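Local coordinates for uncharacterized protein AsqI (Emericella nidulans, PDB 5YY3) that catalyses, as a zinc-dependent cyclopenase of the tyrosinase family, the ring contraction of 4'-methoxycyclopenin to 4'-methoxyviridicatin in aspoquinolone biosynthesis, at residues A[171-176]-A[223-228]; A[177-182]-A[455-460]; A[459-464]-A[558-563]. All coordinates share one frame; numbering follows the deposited sequence.

Contact 1. Residues A[171-176]-A[223-228]; sequences ALLSYW and ARYETE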
# COMPACT_ATOMS: atom_id res chain seq x y z
N ALA A 171 5.71 -11.67 1.05
CA ALA A 171 7.12 -11.40 1.33
C ALA A 171 7.34 -10.94 2.78
O ALA A 171 8.39 -11.21 3.37
CB ALA A 171 7.67 -10.37 0.37
N LEU A 172 6.36 -10.25 3.35
CA LEU A 172 6.52 -9.75 4.71
C LEU A 172 6.70 -10.89 5.72
O LEU A 172 7.33 -10.69 6.77
CB LEU A 172 5.33 -8.86 5.10
CG LEU A 172 5.32 -7.44 4.50
CD1 LEU A 172 4.10 -6.65 4.98
CD2 LEU A 172 6.62 -6.69 4.80
N LEU A 173 6.17 -12.07 5.40
CA LEU A 173 6.21 -13.23 6.30
C LEU A 173 7.56 -13.94 6.29
O LEU A 173 7.78 -14.94 6.98
CB LEU A 173 5.13 -14.24 5.91
CG LEU A 173 3.72 -13.69 6.08
CD1 LEU A 173 2.68 -14.77 5.74
CD2 LEU A 173 3.56 -13.18 7.51
N SER A 174 8.47 -13.43 5.47
CA SER A 174 9.82 -13.94 5.39
C SER A 174 10.48 -14.15 6.77
O SER A 174 11.21 -15.11 6.96
CB SER A 174 10.63 -12.98 4.48
OG SER A 174 11.93 -12.75 4.96
N TYR A 175 10.22 -13.26 7.72
CA TYR A 175 10.82 -13.39 9.07
C TYR A 175 10.42 -14.72 9.73
O TYR A 175 11.20 -15.34 10.46
CB TYR A 175 10.41 -12.22 9.99
CG TYR A 175 8.95 -12.25 10.43
CD1 TYR A 175 7.96 -11.64 9.65
CD2 TYR A 175 8.57 -12.89 11.60
CE1 TYR A 175 6.63 -11.69 10.04
CE2 TYR A 175 7.24 -12.95 11.99
CZ TYR A 175 6.27 -12.34 11.21
OH TYR A 175 4.95 -12.40 11.61
N TRP A 176 9.21 -15.14 9.45
CA TRP A 176 8.67 -16.36 10.01
C TRP A 176 9.20 -17.57 9.23
O TRP A 176 9.64 -18.55 9.83
CB TRP A 176 7.15 -16.29 9.97
CG TRP A 176 6.40 -17.14 10.94
CD1 TRP A 176 6.00 -16.78 12.18
CD2 TRP A 176 5.88 -18.46 10.71
NE1 TRP A 176 5.28 -17.80 12.76
CE2 TRP A 176 5.20 -18.84 11.88
CE3 TRP A 176 5.94 -19.35 9.63
CZ2 TRP A 176 4.57 -20.08 12.00
CZ3 TRP A 176 5.32 -20.60 9.77
CH2 TRP A 176 4.65 -20.95 10.95
N ALA A 223 -1.85 -24.04 9.83
CA ALA A 223 -2.73 -23.22 10.68
C ALA A 223 -1.97 -22.04 11.30
O ALA A 223 -2.46 -20.92 11.34
CB ALA A 223 -3.37 -24.08 11.77
N ARG A 224 -0.76 -22.29 11.77
CA ARG A 224 0.07 -21.22 12.30
C ARG A 224 0.52 -20.20 11.23
O ARG A 224 0.44 -18.98 11.44
CB ARG A 224 1.29 -21.83 13.00
CG ARG A 224 0.97 -22.55 14.31
CD ARG A 224 2.25 -23.03 14.98
NE ARG A 224 2.00 -23.69 16.26
CZ ARG A 224 2.02 -23.06 17.43
NH1 ARG A 224 2.26 -21.75 17.48
NH2 ARG A 224 1.78 -23.72 18.55
N TYR A 225 0.99 -20.69 10.08
CA TYR A 225 1.37 -19.83 8.97
C TYR A 225 0.22 -18.95 8.49
O TYR A 225 0.39 -17.76 8.20
CB TYR A 225 1.86 -20.66 7.80
CG TYR A 225 2.42 -19.83 6.65
CD1 TYR A 225 3.54 -19.02 6.84
CD2 TYR A 225 1.84 -19.86 5.38
CE1 TYR A 225 4.08 -18.28 5.79
CE2 TYR A 225 2.37 -19.12 4.31
CZ TYR A 225 3.50 -18.32 4.54
OH TYR A 225 4.06 -17.58 3.52
N GLU A 226 -0.96 -19.55 8.40
CA GLU A 226 -2.12 -18.82 7.91
C GLU A 226 -2.55 -17.81 8.95
O GLU A 226 -2.90 -16.68 8.62
CB GLU A 226 -3.25 -19.78 7.57
CG GLU A 226 -3.04 -20.46 6.22
CD GLU A 226 -4.35 -20.88 5.58
OE1 GLU A 226 -5.10 -21.67 6.21
OE2 GLU A 226 -4.64 -20.44 4.46
N THR A 227 -2.53 -18.21 10.22
CA THR A 227 -2.87 -17.29 11.30
C THR A 227 -1.88 -16.13 11.33
O THR A 227 -2.27 -14.98 11.57
CB THR A 227 -2.89 -18.02 12.66
OG1 THR A 227 -3.93 -19.02 12.63
CG2 THR A 227 -3.14 -17.05 13.80
N GLU A 228 -0.61 -16.42 11.10
CA GLU A 228 0.42 -15.38 11.08
C GLU A 228 0.14 -14.42 9.94
O GLU A 228 0.31 -13.20 10.08
CB GLU A 228 1.82 -15.99 10.93
CG GLU A 228 2.95 -15.02 11.23
CD GLU A 228 3.24 -14.90 12.72
OE1 GLU A 228 2.48 -15.48 13.53
OE2 GLU A 228 4.24 -14.22 13.07
O HOH W 1 4.12 -16.96 15.24

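Contact 2. Residues A[177-182]-A[455-460]; sequences RDDYDL and FMESKA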
# COMPACT_ATOMS: atom_id res chain seq x y z
N ARG A 177 9.18 -17.50 7.91
CA ARG A 177 9.64 -18.65 7.11
C ARG A 177 11.15 -18.87 7.18
O ARG A 177 11.62 -20.01 7.11
CB ARG A 177 9.21 -18.49 5.65
CG ARG A 177 7.69 -18.42 5.43
CD ARG A 177 7.37 -18.47 3.93
NE ARG A 177 8.17 -17.49 3.21
CZ ARG A 177 7.71 -16.33 2.74
NH1 ARG A 177 6.44 -15.99 2.87
NH2 ARG A 177 8.54 -15.50 2.12
N ASP A 178 11.91 -17.79 7.34
CA ASP A 178 13.37 -17.89 7.44
C ASP A 178 13.84 -18.08 8.87
O ASP A 178 15.05 -18.10 9.13
CB ASP A 178 14.06 -16.65 6.89
CG ASP A 178 14.00 -16.56 5.40
OD1 ASP A 178 14.17 -17.58 4.73
OD2 ASP A 178 13.81 -15.44 4.88
N ASP A 179 12.92 -18.17 9.81
CA ASP A 179 13.33 -18.30 11.20
C ASP A 179 14.27 -19.49 11.36
O ASP A 179 13.94 -20.62 10.97
CB ASP A 179 12.12 -18.43 12.12
CG ASP A 179 12.52 -18.54 13.57
OD1 ASP A 179 12.96 -19.63 13.97
OD2 ASP A 179 12.39 -17.54 14.31
N TYR A 180 15.45 -19.23 11.92
CA TYR A 180 16.47 -20.25 12.08
C TYR A 180 15.94 -21.46 12.84
O TYR A 180 16.21 -22.59 12.47
CB TYR A 180 17.72 -19.72 12.81
CG TYR A 180 18.67 -20.86 13.09
CD1 TYR A 180 19.46 -21.39 12.07
CD2 TYR A 180 18.71 -21.48 14.34
CE1 TYR A 180 20.31 -22.46 12.29
CE2 TYR A 180 19.55 -22.57 14.57
CZ TYR A 180 20.34 -23.05 13.53
OH TYR A 180 21.18 -24.11 13.73
N ASP A 181 15.22 -21.20 13.93
CA ASP A 181 14.83 -22.29 14.80
C ASP A 181 13.67 -23.08 14.20
O ASP A 181 13.56 -24.28 14.43
CB ASP A 181 14.51 -21.74 16.20
CG ASP A 181 15.75 -21.15 16.89
OD1 ASP A 181 16.59 -21.94 17.38
OD2 ASP A 181 15.90 -19.90 16.91
N LEU A 182 12.81 -22.43 13.44
CA LEU A 182 11.83 -23.20 12.67
C LEU A 182 12.58 -24.09 11.69
O LEU A 182 12.28 -25.27 11.55
CB LEU A 182 10.87 -22.29 11.92
CG LEU A 182 9.94 -22.95 10.90
CD1 LEU A 182 9.06 -23.99 11.56
CD2 LEU A 182 9.09 -21.90 10.17
N PHE A 455 22.67 -16.29 10.66
CA PHE A 455 21.85 -17.50 10.78
C PHE A 455 20.75 -17.57 9.71
O PHE A 455 19.72 -18.22 9.91
CB PHE A 455 21.21 -17.59 12.16
CG PHE A 455 22.14 -18.04 13.27
CD1 PHE A 455 22.97 -17.13 13.90
CD2 PHE A 455 22.16 -19.36 13.68
CE1 PHE A 455 23.82 -17.54 14.94
CE2 PHE A 455 23.01 -19.77 14.71
CZ PHE A 455 23.84 -18.86 15.34
N MET A 456 20.97 -16.89 8.58
CA MET A 456 20.07 -16.93 7.42
C MET A 456 18.63 -16.47 7.69
O MET A 456 17.70 -16.98 7.09
CB MET A 456 20.04 -18.34 6.82
CG MET A 456 21.42 -18.83 6.38
SD MET A 456 22.22 -17.65 5.27
CE MET A 456 23.95 -17.78 5.73
N GLU A 457 18.46 -15.49 8.57
CA GLU A 457 17.13 -14.94 8.86
C GLU A 457 16.90 -13.63 8.11
O GLU A 457 17.85 -12.99 7.67
CB GLU A 457 16.95 -14.73 10.36
CG GLU A 457 17.08 -16.01 11.18
CD GLU A 457 16.82 -15.79 12.66
OE1 GLU A 457 17.24 -14.75 13.20
OE2 GLU A 457 16.20 -16.66 13.28
N SER A 458 15.64 -13.24 7.96
CA SER A 458 15.35 -11.99 7.26
C SER A 458 14.23 -11.21 7.93
O SER A 458 13.35 -11.81 8.57
CB SER A 458 15.01 -12.26 5.80
OG SER A 458 13.96 -13.21 5.69
N LYS A 459 14.30 -9.88 7.80
CA LYS A 459 13.23 -8.94 8.16
C LYS A 459 13.00 -8.77 9.67
O LYS A 459 12.81 -7.65 10.12
CB LYS A 459 11.92 -9.35 7.46
CG LYS A 459 11.96 -9.18 5.93
CD LYS A 459 10.56 -8.87 5.36
CE LYS A 459 10.59 -8.67 3.85
NZ LYS A 459 11.15 -9.86 3.11
N ALA A 460 13.01 -9.86 10.43
CA ALA A 460 12.85 -9.80 11.88
C ALA A 460 13.15 -11.15 12.54
O ALA A 460 13.27 -12.17 11.85
CB ALA A 460 11.44 -9.34 12.25
O HOH W 2 17.22 -19.41 8.98

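Contact 3. Residues A[459-464]-A[558-563]; sequences KAKLGH and PQNLML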
# COMPACT_ATOMS: atom_id res chain seq x y z
N LYS A 459 14.30 -9.88 7.80
CA LYS A 459 13.23 -8.94 8.16
C LYS A 459 13.00 -8.77 9.67
O LYS A 459 12.81 -7.65 10.12
CB LYS A 459 11.92 -9.35 7.46
CG LYS A 459 11.96 -9.18 5.93
CD LYS A 459 10.56 -8.87 5.36
CE LYS A 459 10.59 -8.67 3.85
NZ LYS A 459 11.15 -9.86 3.11
N ALA A 460 13.01 -9.86 10.43
CA ALA A 460 12.85 -9.80 11.88
C ALA A 460 13.15 -11.15 12.54
O ALA A 460 13.27 -12.17 11.85
CB ALA A 460 11.44 -9.34 12.25
N LYS A 461 13.29 -11.13 13.86
CA LYS A 461 13.30 -12.33 14.67
C LYS A 461 12.15 -12.22 15.66
O LYS A 461 12.21 -11.39 16.57
CB LYS A 461 14.63 -12.50 15.43
CG LYS A 461 14.67 -13.72 16.36
CD LYS A 461 14.63 -15.02 15.55
CE LYS A 461 14.72 -16.26 16.43
NZ LYS A 461 15.03 -17.49 15.63
N LEU A 462 11.11 -13.03 15.49
CA LEU A 462 9.94 -12.96 16.36
C LEU A 462 10.29 -13.51 17.74
O LEU A 462 11.18 -14.36 17.89
CB LEU A 462 8.77 -13.72 15.76
CG LEU A 462 7.47 -13.70 16.58
CD1 LEU A 462 6.95 -12.28 16.74
CD2 LEU A 462 6.39 -14.60 15.98
N GLY A 463 9.60 -13.02 18.75
CA GLY A 463 9.73 -13.53 20.10
C GLY A 463 8.50 -13.09 20.86
O GLY A 463 7.68 -12.32 20.35
N HIS A 464 8.35 -13.57 22.09
CA HIS A 464 7.24 -13.11 22.89
C HIS A 464 7.64 -12.99 24.35
O HIS A 464 8.54 -13.71 24.82
CB HIS A 464 6.04 -14.05 22.75
CG HIS A 464 6.30 -15.42 23.31
ND1 HIS A 464 6.16 -15.71 24.64
CD2 HIS A 464 6.71 -16.56 22.71
CE1 HIS A 464 6.46 -16.98 24.85
NE2 HIS A 464 6.79 -17.52 23.69
N PRO A 558 9.29 -24.00 17.73
CA PRO A 558 10.17 -23.01 18.39
C PRO A 558 9.42 -22.16 19.45
O PRO A 558 8.31 -21.68 19.18
CB PRO A 558 10.66 -22.14 17.22
CG PRO A 558 10.50 -23.01 16.00
CD PRO A 558 9.30 -23.86 16.26
N GLN A 559 10.01 -21.99 20.62
CA GLN A 559 9.39 -21.20 21.70
C GLN A 559 9.08 -19.76 21.25
O GLN A 559 8.02 -19.21 21.59
CB GLN A 559 10.30 -21.20 22.94
CG GLN A 559 9.72 -20.46 24.15
CD GLN A 559 8.37 -21.00 24.57
OE1 GLN A 559 8.25 -22.17 24.96
NE2 GLN A 559 7.34 -20.17 24.45
N ASN A 560 9.98 -19.15 20.49
CA ASN A 560 9.79 -17.80 20.00
C ASN A 560 8.64 -17.65 19.00
O ASN A 560 8.19 -16.52 18.75
CB ASN A 560 11.06 -17.28 19.34
CG ASN A 560 11.37 -18.00 18.06
OD1 ASN A 560 11.44 -19.22 18.03
ND2 ASN A 560 11.57 -17.24 16.98
N LEU A 561 8.15 -18.76 18.44
CA LEU A 561 7.03 -18.71 17.51
C LEU A 561 5.76 -19.28 18.10
O LEU A 561 4.79 -19.49 17.38
CB LEU A 561 7.35 -19.48 16.21
CG LEU A 561 8.59 -19.06 15.44
CD1 LEU A 561 8.70 -19.85 14.15
CD2 LEU A 561 8.56 -17.56 15.17
N MET A 562 5.76 -19.55 19.41
CA MET A 562 4.61 -20.21 20.03
C MET A 562 3.37 -19.37 19.89
O MET A 562 2.27 -19.88 19.67
CB MET A 562 4.89 -20.52 21.50
CG MET A 562 5.71 -21.79 21.70
SD MET A 562 4.75 -23.27 21.32
CE MET A 562 3.56 -23.24 22.66
N LEU A 563 3.55 -18.06 20.01
CA LEU A 563 2.43 -17.14 19.87
C LEU A 563 2.36 -16.58 18.46
O LEU A 563 3.37 -16.15 17.92
CB LEU A 563 2.56 -15.99 20.88
CG LEU A 563 1.71 -15.91 22.15
CD1 LEU A 563 1.45 -17.25 22.75
CD2 LEU A 563 2.39 -14.99 23.14

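Contact 1. Residues A[171-176]-A[223-228]
Leu173 and Trp176, on the 3-10 turn and short helix of 171-176, face helix 210-231 across a gap of 7.8 Å from Leu173 CA to Glu228 CA and 8.1 Å from Trp176 CA to Tyr225 CA, so the contact is made by side chains reaching across, in part onto the helix backbone. Trp176 illustrates how one indole can serve several neighbours. Its CG lies anti to the backbone N (chi1 -157°); the ring lies with one face on the helix, over Tyr225 CA and Glu228 CG, the latter 4.0 Å from the centroid of the five-membered ring in a CH-pi contact. The six-membered ring meets Tyr225 obliquely, Trp176 CE3 lying 3.7 Å from Tyr225 CD1 at the edge of the phenol. Leu173 CD1 packs against the same phenol, 3.8 Å from Tyr225 CE1, while the phenol's hydroxyl bonds to Arg177. The polar part gathers at Glu228. Tyr175 and Glu228 reach tip to tip, Tyr175 OH donating to Glu228 OE2 at 2.4 Å, so short that the exact value is doubtful; Trp232 NE1 also bonds that hydroxyl. A water accepts from Trp176 NE1 and probably donates to Glu228 OE1. Both oxygens of the buried carboxylate therefore have partners, OE1 most clearly Val565 N. Such interlocked aromatic packing belongs here to the helical core of the hemocyanin copper-type domain, where helix 210-231 also carries the zinc ligand His218.

Contact 2. Residues A[177-182]-A[455-460]
Tyr180 and Glu457 meet at the N-terminus of helix 180-193, the helix of the hemocyanin copper-type domain that carries the zinc ligands His186 and His190; the loop 455-460, leading into strand 461-475 of the Ig-like domain, lies against its first turn. The case shows how a helix start can be capped from within and held from without. Asp179 is the N-cap: its OD1 accepts from Leu182 N at 2.9 Å, met on the anti side and 17° out of the carboxylate plane, and, weakly, from Asp181 N. The amide of Tyr180 is served from across the contact. Tyr180 N donates to Glu457 OE2 at 3.0 Å, a nearly straight bond (166°) that uses the anti lone pair, the one turned away from OE1. Glu457 is extended beyond CG, and on the way its CG passes 3.6 Å from Asp178 O.

Asp179 and Glu457 lie side by side, pointing the same way, with Asp179 OD2 4.0 Å from Glu457 OE2. Lys461 NZ makes salt bridges with both and with Asp181, which probably offsets the repulsion; Asn560 ND2 also bonds Asp179 OD2, and Tyr541 OH pairs with Glu457 OE1. Further out, Phe455 presents its edge to Tyr180 in a T-shaped pair, Phe455 CD2 standing 3.7 Å over the centre of the phenol ring with the planes at 77°. A water lies between Asp178 O and Phe455 O and probably donates to at least one of them. On the side of helix 391-410, Arg177 packs on Pro391 and Trp394; toward helix 174-177, Lys459 and Ala460 touch Tyr175, and the loop thus lies against the helical domain just before it enters strand 461-475.

Contact 3. Residues A[459-464]-A[558-563]
His464 reaches from strand 461-475 to the loop 558-563, and its course can be traced atom by atom. Its CB lies 3.8 Å from Leu563 CD2, and the same methyl meets CG and, at 4.1 Å, ND1 of the His464 ring. CG sits between the backbone N and the carbonyl carbon (chi1 66°), and beyond it ring atom CD2 comes 3.2 Å from Gln559 O. At the tip, His464 NE2 gives that carbonyl a weak hydrogen bond of 3.0 Å, the oxygen lying at the ring edge, in its plane. One residue back along the strand, Gly463 CA lies 3.6 Å from Asn560 O. Asn560 then grips the strand: its ND2 donates to Leu462 O at 3.0 Å (159°), reaching the carbonyl from above its plane, while that oxygen stays in the plane of the amide. Leu462 CD2 also packs on Leu561 CD2 at 3.8 Å. Because Asn560 ND2 also donates to Asp179 OD2, one buried amide nitrogen ties a strand carbonyl to the N-cap of helix 180-193. The chemistry implies a join of one well-directed amide bond and a weaker histidine bond, backed by leucine methyls, linking a loop of the Ig-like domain to its strand.

In the fold
All three contacts are buried on one side of the chain's centre, with centres 10 to 12 Å apart, yet they join different elements. Contact 1, whose touching residues are all buried, stays within the helical domain and is mostly aromatic, with one carboxylate enclosed. Contact 2 crosses between the domains and is polar, with acidic groups, a helix start and an aromatic pair; contact 3 lies within the Ig-like domain and rests on amide and carbonyl bonds with leucine packing. Both of these include partly exposed residues: Phe455, and Gln559 and His464. Contacts 2 and 3 share Lys459 and Ala460, and polar bonds connect all three. The acids of contact 2 lie where the domains meet, next to a lysine of the Ig-like domain.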